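Local coordinates for putative alpha-galactosidase (Bacteroides fragilis, PDB 4NZJ), which probably hydrolyses terminal, non-reducing alpha-D-galactose residues from alpha-D-galactosides, as a member of glycosyl hydrolase family 27, at residues A206-A210 with A244-I249. Sequence-based numbering, arbitrary orientation.
Sequences AKDFA and ATNRSI
This is a helix-to-loop contact on the outer layer of the catalytic TIM barrel: residues 206-210 belong to helix 202-212, which precedes barrel strand 216-220, and the loop 244-249 links helix 228-243 to the adjacent parallel strand 250-254. Being an alpha-to-beta loop, it lies at the N-terminal end of the strands, opposite the face where TIM-barrel active sites lie. The first segment is regular helix (Ala-210 N to Ala-206 O, 2.9 Å); the second is irregular, and CA pairs Lys-207/Thr-245 (5.9 Å) and Ala-210/Arg-247 (6.0 Å) set the register. Ala-206 and Ala-210 face the loop, their short side chains allowing close approach: Ala-210 CB meets Thr-245 CB at 3.6 Å and Ile-249 CD1 at 4.3 Å, while Thr-245 CG2 lies 3.5 Å from Ala-206 O. With chi1 near +74°, Thr-245 OG1 accepts a weak hydrogen bond from Arg-247 N (3.3 Å) and hydrogen-bonds to Leu-242 O. Lys-207, m at chi1 and chi2, brings CE within 3.5 Å of Ala-244 O. Arg-247 (chi1-chi3 m, t, p), salt-bridged to Asp-215, packs CD 3.3 Å from Ala-210 O; one water spans Ala-210 O and Arg-247 NH1, 3.0 Å from each.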
loop_
_atom_site.group_PDB
_atom_site.type_symbol
_atom_site.label_atom_id
_atom_site.label_comp_id
_atom_site.label_asym_id
_atom_site.label_seq_id
_atom_site.Cartn_x
_atom_site.Cartn_y
_atom_site.Cartn_z
ATOM N N ALA A 206 7.692 2.427 21.753
ATOM C CA ALA A 206 8.439 1.967 20.584
ATOM C C ALA A 206 9.257 0.712 20.902
ATOM O O ALA A 206 9.289 -0.231 20.101
ATOM C CB ALA A 206 9.341 3.074 20.063
ATOM N N LYS A 207 9.906 0.696 22.063
ATOM C CA LYS A 207 10.703 -0.463 22.470
ATOM C C LYS A 207 9.815 -1.686 22.665
ATOM O O LYS A 207 10.199 -2.803 22.311
ATOM C CB LYS A 207 11.506 -0.169 23.740
ATOM C CG LYS A 207 12.683 0.763 23.508
ATOM C CD LYS A 207 13.704 0.138 22.569
ATOM C CE LYS A 207 14.820 1.107 22.218
ATOM N NZ LYS A 207 15.275 1.883 23.404
ATOM N N ASP A 208 8.618 -1.480 23.215
ATOM C CA ASP A 208 7.673 -2.586 23.363
ATOM C C ASP A 208 7.236 -3.094 21.990
ATOM O O ASP A 208 7.250 -4.309 21.738
ATOM C CB ASP A 208 6.448 -2.175 24.190
ATOM C CG ASP A 208 6.712 -2.173 25.689
ATOM O OD1 ASP A 208 7.747 -2.707 26.153
ATOM O OD2 ASP A 208 5.854 -1.648 26.430
ATOM N N PHE A 209 6.860 -2.175 21.099
ATOM C CA PHE A 209 6.462 -2.568 19.748
ATOM C C PHE A 209 7.551 -3.406 19.083
ATOM O O PHE A 209 7.269 -4.457 18.498
ATOM C CB PHE A 209 6.131 -1.351 18.866
ATOM C CG PHE A 209 5.003 -0.495 19.380
ATOM C CD1 PHE A 209 3.978 -1.032 20.152
ATOM C CD2 PHE A 209 4.963 0.859 19.075
ATOM C CE1 PHE A 209 2.945 -0.230 20.613
ATOM C CE2 PHE A 209 3.932 1.660 19.531
ATOM C CZ PHE A 209 2.926 1.115 20.305
ATOM N N ALA A 210 8.797 -2.949 19.183
ATOM C CA ALA A 210 9.918 -3.667 18.584
ATOM C C ALA A 210 10.104 -5.046 19.219
ATOM O O ALA A 210 10.339 -6.030 18.512
ATOM C CB ALA A 210 11.195 -2.848 18.685
ATOM N N ALA A 244 15.309 4.377 17.262
ATOM C CA ALA A 244 16.175 3.952 18.356
ATOM C C ALA A 244 16.016 2.457 18.671
ATOM O O ALA A 244 16.820 1.900 19.416
ATOM C CB ALA A 244 15.914 4.786 19.606
ATOM N N THR A 245 14.990 1.815 18.111
ATOM C CA THR A 245 14.774 0.379 18.312
ATOM C C THR A 245 15.641 -0.432 17.365
ATOM O O THR A 245 16.324 0.124 16.504
ATOM C CB THR A 245 13.309 -0.040 18.064
ATOM O OG1 THR A 245 13.024 -0.046 16.657
ATOM C CG2 THR A 245 12.333 0.888 18.788
ATOM N N ASN A 246 15.582 -1.755 17.510
ATOM C CA ASN A 246 16.347 -2.663 16.648
ATOM C C ASN A 246 15.536 -3.266 15.493
ATOM O O ASN A 246 15.875 -4.331 14.979
ATOM C CB ASN A 246 17.003 -3.766 17.492
ATOM C CG ASN A 246 15.993 -4.660 18.205
ATOM O OD1 ASN A 246 14.779 -4.481 18.096
ATOM N ND2 ASN A 246 16.505 -5.637 18.948
ATOM N N ARG A 247 14.468 -2.586 15.081
ATOM C CA ARG A 247 13.661 -3.031 13.941
ATOM C C ARG A 247 13.516 -1.933 12.899
ATOM O O ARG A 247 13.645 -0.746 13.207
ATOM C CB ARG A 247 12.260 -3.467 14.380
ATOM C CG ARG A 247 12.209 -4.719 15.227
ATOM C CD ARG A 247 10.784 -5.230 15.353
ATOM N NE ARG A 247 10.303 -5.913 14.154
ATOM C CZ ARG A 247 10.647 -7.149 13.788
ATOM N NH1 ARG A 247 11.508 -7.861 14.512
ATOM N NH2 ARG A 247 10.140 -7.678 12.683
ATOM N N SER A 248 13.222 -2.343 11.671
ATOM C CA SER A 248 12.807 -1.418 10.623
ATOM C C SER A 248 11.301 -1.232 10.726
ATOM O O SER A 248 10.534 -2.032 10.185
ATOM C CB SER A 248 13.162 -1.957 9.237
ATOM O OG SER A 248 14.557 -1.996 9.048
ATOM N N ILE A 249 10.877 -0.190 11.435
ATOM C CA ILE A 249 9.451 0.065 11.634
ATOM C C ILE A 249 8.964 1.202 10.736
ATOM O O ILE A 249 9.413 2.353 10.851
ATOM C CB ILE A 249 9.117 0.365 13.110
ATOM C CG1 ILE A 249 9.630 -0.773 14.002
ATOM C CG2 ILE A 249 7.611 0.543 13.280
ATOM C CD1 ILE A 249 9.334 -0.610 15.480
HETATM O O HOH W 1 12.724 -7.275 17.156
#